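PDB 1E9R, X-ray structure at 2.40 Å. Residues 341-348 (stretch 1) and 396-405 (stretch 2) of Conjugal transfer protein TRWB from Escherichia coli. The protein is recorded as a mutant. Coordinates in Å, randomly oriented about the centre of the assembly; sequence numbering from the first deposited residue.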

# COMPACT_ATOMS: atom_id res chain seq x y z
N VAL B 341 -18.32 -20.66 -14.47
CA VAL B 341 -19.73 -20.75 -14.13
C VAL B 341 -19.94 -19.76 -13.00
O VAL B 341 -19.21 -19.76 -12.00
CB VAL B 341 -20.14 -22.16 -13.63
CG1 VAL B 341 -21.62 -22.15 -13.29
CG2 VAL B 341 -19.86 -23.20 -14.70
N VAL B 342 -20.93 -18.88 -13.17
CA VAL B 342 -21.26 -17.87 -12.18
C VAL B 342 -22.61 -18.18 -11.56
O VAL B 342 -23.62 -18.14 -12.25
CB VAL B 342 -21.31 -16.47 -12.83
CG1 VAL B 342 -21.81 -15.44 -11.84
CG2 VAL B 342 -19.93 -16.08 -13.34
N LEU B 343 -22.63 -18.52 -10.27
CA LEU B 343 -23.88 -18.83 -9.57
C LEU B 343 -24.34 -17.60 -8.80
O LEU B 343 -25.31 -17.64 -8.03
CB LEU B 343 -23.68 -19.99 -8.59
CG LEU B 343 -23.73 -21.38 -9.20
CD1 LEU B 343 -22.84 -21.45 -10.41
CD2 LEU B 343 -23.28 -22.40 -8.18
N GLY B 344 -23.62 -16.50 -9.01
CA GLY B 344 -23.97 -15.25 -8.36
C GLY B 344 -23.62 -15.06 -6.90
O GLY B 344 -23.82 -15.96 -6.06
N GLY B 345 -23.08 -13.88 -6.59
CA GLY B 345 -22.72 -13.54 -5.23
C GLY B 345 -23.92 -13.14 -4.37
O GLY B 345 -25.09 -13.28 -4.78
N SER B 346 -23.64 -12.63 -3.17
CA SER B 346 -24.68 -12.21 -2.25
C SER B 346 -24.86 -10.72 -2.48
O SER B 346 -23.94 -10.05 -2.94
CB SER B 346 -24.22 -12.49 -0.81
OG SER B 346 -25.22 -12.15 0.13
N ARG B 347 -26.04 -10.18 -2.18
CA ARG B 347 -26.24 -8.75 -2.39
C ARG B 347 -25.46 -7.93 -1.38
O ARG B 347 -25.41 -6.71 -1.48
CB ARG B 347 -27.72 -8.35 -2.34
CG ARG B 347 -28.59 -9.00 -1.29
CD ARG B 347 -29.82 -8.13 -0.94
NE ARG B 347 -30.60 -7.64 -2.08
CZ ARG B 347 -31.46 -8.36 -2.81
NH1 ARG B 347 -31.69 -9.64 -2.54
NH2 ARG B 347 -32.11 -7.78 -3.81
N THR B 348 -24.85 -8.60 -0.40
CA THR B 348 -24.06 -7.92 0.62
C THR B 348 -22.63 -7.78 0.13
O THR B 348 -21.78 -7.19 0.80
CB THR B 348 -24.02 -8.72 1.94
OG1 THR B 348 -23.62 -10.07 1.67
CG2 THR B 348 -25.38 -8.70 2.61
N GLU B 396 -28.31 -7.97 -11.49
CA GLU B 396 -28.98 -9.17 -11.96
C GLU B 396 -28.37 -10.38 -11.26
O GLU B 396 -29.05 -11.38 -10.99
CB GLU B 396 -28.81 -9.33 -13.47
CG GLU B 396 -29.51 -8.30 -14.33
CD GLU B 396 -29.43 -8.67 -15.81
OE1 GLU B 396 -30.04 -9.69 -16.22
OE2 GLU B 396 -28.73 -7.96 -16.55
N ILE B 397 -27.08 -10.30 -10.99
CA ILE B 397 -26.35 -11.37 -10.32
C ILE B 397 -26.73 -11.42 -8.83
O ILE B 397 -26.81 -12.50 -8.23
CB ILE B 397 -24.82 -11.18 -10.49
CG1 ILE B 397 -24.44 -11.35 -11.96
CG2 ILE B 397 -24.06 -12.17 -9.62
CD1 ILE B 397 -22.97 -11.19 -12.26
N ALA B 398 -26.98 -10.25 -8.26
CA ALA B 398 -27.37 -10.12 -6.86
C ALA B 398 -28.79 -10.63 -6.63
O ALA B 398 -29.15 -10.99 -5.51
CB ALA B 398 -27.25 -8.67 -6.44
N ASN B 399 -29.59 -10.65 -7.69
CA ASN B 399 -30.97 -11.11 -7.60
C ASN B 399 -31.16 -12.49 -8.21
O ASN B 399 -32.29 -12.99 -8.28
CB ASN B 399 -31.89 -10.11 -8.27
CG ASN B 399 -31.99 -8.83 -7.49
OD1 ASN B 399 -32.61 -8.79 -6.43
ND2 ASN B 399 -31.36 -7.77 -7.99
N LEU B 400 -30.08 -13.10 -8.66
CA LEU B 400 -30.14 -14.43 -9.26
C LEU B 400 -30.78 -15.40 -8.29
O LEU B 400 -30.34 -15.51 -7.14
CB LEU B 400 -28.74 -14.94 -9.58
CG LEU B 400 -28.36 -15.19 -11.03
CD1 LEU B 400 -27.18 -16.13 -11.03
CD2 LEU B 400 -29.50 -15.82 -11.78
N PRO B 401 -31.85 -16.11 -8.71
CA PRO B 401 -32.46 -17.06 -7.78
C PRO B 401 -31.46 -18.20 -7.59
O PRO B 401 -30.62 -18.43 -8.46
CB PRO B 401 -33.73 -17.49 -8.50
CG PRO B 401 -33.38 -17.34 -9.95
CD PRO B 401 -32.60 -16.04 -9.98
N ASP B 402 -31.52 -18.90 -6.47
CA ASP B 402 -30.57 -19.97 -6.26
C ASP B 402 -30.79 -21.12 -7.23
O ASP B 402 -31.88 -21.28 -7.78
CB ASP B 402 -30.61 -20.44 -4.80
CG ASP B 402 -29.77 -19.54 -3.88
OD1 ASP B 402 -29.81 -18.30 -4.04
OD2 ASP B 402 -29.06 -20.08 -2.99
N LEU B 403 -29.75 -21.91 -7.46
CA LEU B 403 -29.81 -23.03 -8.39
C LEU B 403 -29.97 -22.52 -9.81
O LEU B 403 -30.61 -23.14 -10.65
CB LEU B 403 -30.96 -23.96 -8.04
CG LEU B 403 -30.71 -24.80 -6.79
CD1 LEU B 403 -31.94 -25.66 -6.52
CD2 LEU B 403 -29.47 -25.66 -6.98
N THR B 404 -29.38 -21.36 -10.07
CA THR B 404 -29.40 -20.77 -11.40
C THR B 404 -27.94 -20.41 -11.71
O THR B 404 -27.23 -19.85 -10.86
CB THR B 404 -30.27 -19.52 -11.45
OG1 THR B 404 -31.57 -19.83 -10.93
CG2 THR B 404 -30.40 -19.02 -12.88
N ALA B 405 -27.50 -20.74 -12.91
CA ALA B 405 -26.12 -20.47 -13.29
C ALA B 405 -25.92 -19.92 -14.68
O ALA B 405 -26.69 -20.17 -15.60
CB ALA B 405 -25.30 -21.75 -13.13

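How do the two backbones meet? Stretch 1 has Val341 and Val342 in a strand and is loop by Gly345, while stretch 2 comes off the end of a helix, turns through a loop and enters a strand at Thr404 and Ala405. The chains approach at three places: Leu343 lies near Ala405, with CA atoms 4.6 Å apart, Gly344 near Ile397 (CA to CA 5.0 Å), and Arg347 near Ala398 (CA to CA 4.8 Å). No backbone hydrogen bond links the stretches. The carbonyl Val342 O instead takes a CA-H...O contact from Ala405 CA at 3.6 Å. Within stretch 2, weak hydrogen bonds from Asn399 N to Glu396 O and from Leu400 N to Ile397 O, both 3.4 Å, span the passage from the helix into the loop, and Thr404 OG1 donates to Pro401 O at 3.0 Å.

Why does glycine suit position 344? Gly344 has a phi of 77°, a value that favours glycine, and there is little room beside it. A CB in the ideal position would point toward stretch 2 and lie only 2.9 Å from Ile397 O, a clash, and 3.2 Å from Leu400 CD1. Gly344 CA also lies 3.3 Å from Ile397 CG2, and the same methyl is 3.6 Å from Gly345 N. Leu400, whose CB points toward stretch 1, places CD1 3.8 Å from Leu343 O.

What do the apolar side chains contribute? The small Ala405 lets two larger residues close in on its methyl: Val341 CG1 and Leu343 CD1 each reach Ala405 CB at 3.7 Å. A looser contact joins Val342 CG1 to Ile397 CD1 at 4.4 Å, with Ile397 extended through a t chi2. All these residues are buried, and their hydrocarbon surfaces suit a place shielded from water. Together the two stretches bury 441 Å², summed over both sides.

How does Arg347 join the far end of the contact? Its CB points sideways, yet the long side chain, with chi angles p, t and p, brings its end nearer to stretch 2. There Arg347 NH2 donates to Asn399 OD1 at 2.9 Å; the N-H...O angle of 127° makes this hydrogen bond weak, and it is the sole one across the stretches. The carbonyl Ala398 O lies over one face of the guanidinium, 4.1 Å from Arg347 NH1. Closer to the backbone, Arg347 CB packs 4.1 Å from Ala398 CB, so the arginine combines aliphatic packing with a polar tip.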